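Local coordinates for biofilm-associated surface protein (PDB 7C7U) that probably acts at the staphylococcal cell surface as a calcium-binding switch that modulates functional amyloid and biofilm formation, at residues K333-N336 / N337-T340; I304-N308 / L309-I313. All blocks are in the same frame, centred on the assembly; numbering follows the deposited sequence.

Contact 1 (K333-N336 / N337-T340)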
loop_
_atom_site.group_PDB
_atom_site.type_symbol
_atom_site.label_atom_id
_atom_site.label_comp_id
_atom_site.label_asym_id
_atom_site.label_seq_id
_atom_site.Cartn_x
_atom_site.Cartn_y
_atom_site.Cartn_z
ATOM N N LYS A 333 16.042 -5.540 -8.758
ATOM C CA LYS A 333 16.228 -5.427 -7.316
ATOM C C LYS A 333 14.872 -5.063 -6.730
ATOM O O LYS A 333 13.925 -4.767 -7.463
ATOM C CB LYS A 333 17.283 -4.384 -6.949
ATOM C CG LYS A 333 16.873 -2.933 -7.254
ATOM C CD LYS A 333 18.063 -1.981 -7.131
ATOM C CE LYS A 333 19.146 -2.297 -8.165
ATOM N NZ LYS A 333 19.165 -1.283 -9.282
ATOM N N SER A 334 14.791 -5.086 -5.400
ATOM C CA SER A 334 13.522 -4.850 -4.721
ATOM C C SER A 334 12.897 -3.520 -5.124
ATOM O O SER A 334 13.581 -2.501 -5.252
ATOM C CB SER A 334 13.713 -4.873 -3.204
ATOM O OG SER A 334 12.501 -4.516 -2.549
ATOM N N VAL A 335 11.570 -3.528 -5.281
ATOM C CA VAL A 335 10.830 -2.314 -5.621
ATOM C C VAL A 335 10.998 -1.249 -4.544
ATOM O O VAL A 335 10.838 -0.054 -4.816
ATOM C CB VAL A 335 9.338 -2.641 -5.865
ATOM C CG1 VAL A 335 8.598 -2.884 -4.570
ATOM C CG2 VAL A 335 8.658 -1.522 -6.714
ATOM N N ASN A 336 11.340 -1.656 -3.321
ATOM C CA ASN A 336 11.554 -0.717 -2.228
ATOM C C ASN A 336 12.829 0.100 -2.397
ATOM O O ASN A 336 13.045 1.041 -1.626
ATOM C CB ASN A 336 11.581 -1.479 -0.889
ATOM C CG ASN A 336 10.213 -1.985 -0.483
ATOM O OD1 ASN A 336 9.213 -1.303 -0.698
ATOM N ND2 ASN A 336 10.154 -3.185 0.101
ATOM N N ASN A 337 13.677 -0.237 -3.371
ATOM C CA ASN A 337 14.915 0.490 -3.624
ATOM C C ASN A 337 14.737 1.720 -4.508
ATOM O O ASN A 337 15.711 2.443 -4.731
ATOM C CB ASN A 337 15.945 -0.428 -4.295
ATOM C CG ASN A 337 16.426 -1.530 -3.382
ATOM O OD1 ASN A 337 16.400 -2.707 -3.740
ATOM N ND2 ASN A 337 16.852 -1.155 -2.187
ATOM N N ILE A 338 13.538 1.980 -5.024
ATOM C CA ILE A 338 13.395 3.071 -5.990
ATOM C C ILE A 338 13.250 4.410 -5.281
ATOM O O ILE A 338 13.978 5.365 -5.573
ATOM C CB ILE A 338 12.204 2.814 -6.933
ATOM C CG1 ILE A 338 12.372 1.493 -7.686
ATOM C CG2 ILE A 338 12.056 3.995 -7.893
ATOM C CD1 ILE A 338 11.083 1.014 -8.402
ATOM N N LEU A 339 12.311 4.509 -4.339
ATOM C CA LEU A 339 12.165 5.754 -3.607
ATOM C C LEU A 339 13.312 5.986 -2.635
ATOM O O LEU A 339 13.545 7.131 -2.232
ATOM C CB LEU A 339 10.830 5.800 -2.866
ATOM C CG LEU A 339 9.595 6.300 -3.638
ATOM C CD1 LEU A 339 9.360 5.577 -4.965
ATOM C CD2 LEU A 339 8.372 6.215 -2.727
ATOM N N THR A 340 14.047 4.940 -2.276
ATOM C CA THR A 340 15.229 5.106 -1.446
ATOM C C THR A 340 16.478 5.374 -2.273
ATOM O O THR A 340 17.583 5.274 -1.746
ATOM C CB THR A 340 15.447 3.862 -0.571
ATOM O OG1 THR A 340 15.728 2.735 -1.406
ATOM C CG2 THR A 340 14.216 3.561 0.264
HETATM O O HOH W 1 10.602 2.472 -3.479
#
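Val-335 sets CG2 anti to its backbone N, while Ile-338 runs out with CG1 anti to its carbonyl carbon (chi1 -58°) and an extended chi2 of 167°. These torsions bring the two aliphatic ends together, CG2 of Val-335 lying 3.9 Å from CD1 of Ile-338 as the side chains pass each other at a slant. The backbone here is a pair of overlapping type I turns. Asn-337 N donates to Ser-334 O over 2.9 Å, approaching well above the carbonyl plane, and Ile-338 N makes a weak bond to Val-335 O. An ST turn overlaps the start, Ser-334 OG accepting from Asn-336 N at 3.2 Å.

On the partly exposed flank, the methylenes of Lys-333 pass across the side chain of Asn-337, with Lys-333 CD 3.9 Å from Asn-337 CB. The buried side faces the calcium-binding region: the side chain of Asn-336 is about 7 Å from a calcium ion, and its OD1 accepts from the backbone N of Leu-396, consistent with a second-shell role beside the site that Leu-395 helps to form. Further on, Thr-340 CG2 comes to 3.4 Å from Asn-336 O. One water spans the turn, donating to Val-335 O at 2.9 Å and accepting from Leu-339 N at 2.8 Å.

Contact 2 (I304-N308 / L309-I313)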
loop_
_atom_site.group_PDB
_atom_site.type_symbol
_atom_site.label_atom_id
_atom_site.label_comp_id
_atom_site.label_asym_id
_atom_site.label_seq_id
_atom_site.Cartn_x
_atom_site.Cartn_y
_atom_site.Cartn_z
ATOM N N ILE A 304 7.589 -2.181 -31.624
ATOM C CA ILE A 304 7.667 -3.569 -32.061
ATOM C C ILE A 304 6.673 -3.759 -33.199
ATOM O O ILE A 304 5.582 -3.181 -33.192
ATOM C CB ILE A 304 7.408 -4.561 -30.905
ATOM C CG1 ILE A 304 7.636 -5.995 -31.384
ATOM C CG2 ILE A 304 5.997 -4.410 -30.355
ATOM C CD1 ILE A 304 7.418 -7.033 -30.347
ATOM N N THR A 305 7.072 -4.529 -34.202
ATOM C CA THR A 305 6.176 -4.868 -35.297
ATOM C C THR A 305 6.452 -6.309 -35.700
ATOM O O THR A 305 7.254 -7.014 -35.078
ATOM C CB THR A 305 6.321 -3.898 -36.472
ATOM O OG1 THR A 305 5.233 -4.098 -37.405
ATOM C CG2 THR A 305 7.661 -4.099 -37.162
ATOM N N SER A 306 5.756 -6.759 -36.728
ATOM C CA SER A 306 5.703 -8.170 -37.052
ATOM C C SER A 306 5.193 -8.316 -38.476
ATOM O O SER A 306 4.607 -7.393 -39.034
ATOM C CB SER A 306 4.785 -8.906 -36.077
ATOM O OG SER A 306 4.381 -10.140 -36.603
ATOM N N ASP A 307 5.419 -9.490 -39.057
ATOM C CA ASP A 307 4.804 -9.779 -40.342
ATOM C C ASP A 307 3.326 -10.087 -40.189
ATOM O O ASP A 307 2.599 -10.071 -41.184
ATOM C CB ASP A 307 5.522 -10.940 -41.040
ATOM C CG ASP A 307 6.833 -10.511 -41.693
ATOM O OD1 ASP A 307 6.878 -9.425 -42.306
ATOM O OD2 ASP A 307 7.823 -11.257 -41.594
ATOM N N ASN A 308 2.870 -10.366 -38.968
ATOM C CA ASN A 308 1.440 -10.523 -38.697
ATOM C C ASN A 308 1.213 -10.165 -37.230
ATOM O O ASN A 308 1.346 -11.023 -36.355
ATOM C CB ASN A 308 0.961 -11.935 -39.010
ATOM C CG ASN A 308 -0.543 -12.048 -38.974
ATOM O OD1 ASN A 308 -1.202 -11.276 -38.286
ATOM N ND2 ASN A 308 -1.100 -13.005 -39.715
ATOM N N LEU A 309 0.812 -8.912 -36.979
ATOM C CA LEU A 309 0.686 -8.410 -35.614
ATOM C C LEU A 309 -0.298 -9.218 -34.773
ATOM O O LEU A 309 -0.227 -9.181 -33.532
ATOM C CB LEU A 309 0.279 -6.933 -35.650
ATOM C CG LEU A 309 0.496 -6.078 -34.401
ATOM C CD1 LEU A 309 1.946 -6.141 -33.929
ATOM C CD2 LEU A 309 0.063 -4.641 -34.638
ATOM N N ASN A 310 -1.200 -9.968 -35.406
ATOM C CA ASN A 310 -2.078 -10.868 -34.652
ATOM C C ASN A 310 -1.305 -11.857 -33.786
ATOM O O ASN A 310 -1.870 -12.398 -32.824
ATOM C CB ASN A 310 -2.988 -11.648 -35.603
ATOM C CG ASN A 310 -4.070 -10.787 -36.216
ATOM O OD1 ASN A 310 -4.895 -10.229 -35.500
ATOM N ND2 ASN A 310 -4.102 -10.715 -37.541
ATOM N N LYS A 311 -0.039 -12.128 -34.106
ATOM C CA LYS A 311 0.733 -13.035 -33.262
ATOM C C LYS A 311 1.177 -12.383 -31.957
ATOM O O LYS A 311 1.521 -13.097 -31.003
ATOM C CB LYS A 311 1.958 -13.565 -34.022
ATOM C CG LYS A 311 1.603 -14.362 -35.279
ATOM C CD LYS A 311 2.740 -15.193 -35.837
ATOM C CE LYS A 311 3.552 -14.500 -36.871
ATOM N NZ LYS A 311 4.553 -15.435 -37.477
ATOM N N LEU A 312 1.190 -11.052 -31.895
ATOM C CA LEU A 312 1.686 -10.326 -30.728
ATOM C C LEU A 312 0.595 -9.696 -29.887
ATOM O O LEU A 312 0.776 -9.544 -28.672
ATOM C CB LEU A 312 2.663 -9.230 -31.153
ATOM C CG LEU A 312 3.909 -9.784 -31.829
ATOM C CD1 LEU A 312 4.855 -8.658 -32.200
ATOM C CD2 LEU A 312 4.583 -10.794 -30.906
ATOM N N ILE A 313 -0.530 -9.346 -30.502
ATOM C CA ILE A 313 -1.629 -8.662 -29.843
ATOM C C ILE A 313 -2.911 -9.418 -30.144
ATOM O O ILE A 313 -3.203 -9.713 -31.311
ATOM C CB ILE A 313 -1.740 -7.194 -30.305
ATOM C CG1 ILE A 313 -0.544 -6.379 -29.798
ATOM C CG2 ILE A 313 -3.071 -6.576 -29.848
ATOM C CD1 ILE A 313 -0.442 -5.014 -30.435
#
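Ile-304 and Leu-312 meet tip to tip, CD1 against CD1 at 3.6 Å, where the chain leaves strand 301-305 and folds back through an ST turn and a short 3-10 segment. This is the close-packed, apolar half of the contact. Leu-312 CD1 also lies 3.9 Å from Ser-306 CB. Beyond the pair, Leu-312 rests on Val-291 and Ile-304 on Ala-292 and Leu-294, all of strand 290-294 in the neighbouring sheet. Buried Leu-309 leaves the backbone away from the preceding residues, and its side chain touches Tyr-243 and Trp-251.

Polar atoms hold the bend itself. Ser-306 OG accepts from Asn-308 N at 2.8 Å, and Lys-311 N gives a nearly straight bond to Asn-308 O (2.9 Å, 173°) that closes the first 3-10 turn. Asn-308 places CG anti to the backbone N (chi1 -170°), carrying its amide forward beside Asn-310, with the two amide planes turned 64° apart. There OD1 of Asn-308 accepts twice: from Asn-310 N at 3.2 Å, an Asx turn, and from the side-chain ND2. The Asn-310 amide is held further by Asn-317, which donates to its OD1, and by the carbonyl of Tyr-243, so its rotation is well fixed.

The outer side is looser. Asp-307 and Lys-311 stand exposed, and the 6.7 Å between Asp-307 OD2 and Lys-311 NZ is too long for a salt bridge. Both residues touch a crystal neighbour, so their poses may owe something to the lattice. The Lys-311 chain, bent at chi3, keeps its methylenes over the turn, CE staying near Asn-308 O and CG lying 3.5 Å from that same Asn-308 O.

Overall arrangement
Contact 2 comes first along the chain and contact 1 follows; their centres are 34 Å apart and their nearest atoms about 23 Å, so they do not touch. Strand 323-331, the middle strand of a five-stranded antiparallel sheet, separates them in sequence. Contact 2 lies where the chain leaves the edge strand 301-305 of a four-stranded sheet to reach that strand, and contact 1 lies on the way back, to strand 359-369 of the four-stranded sheet. Both are therefore connections between the same two sheets. They differ in setting: contact 2 is at the surface, whereas contact 1 sits beside the calcium-binding region that follows strand 381-388.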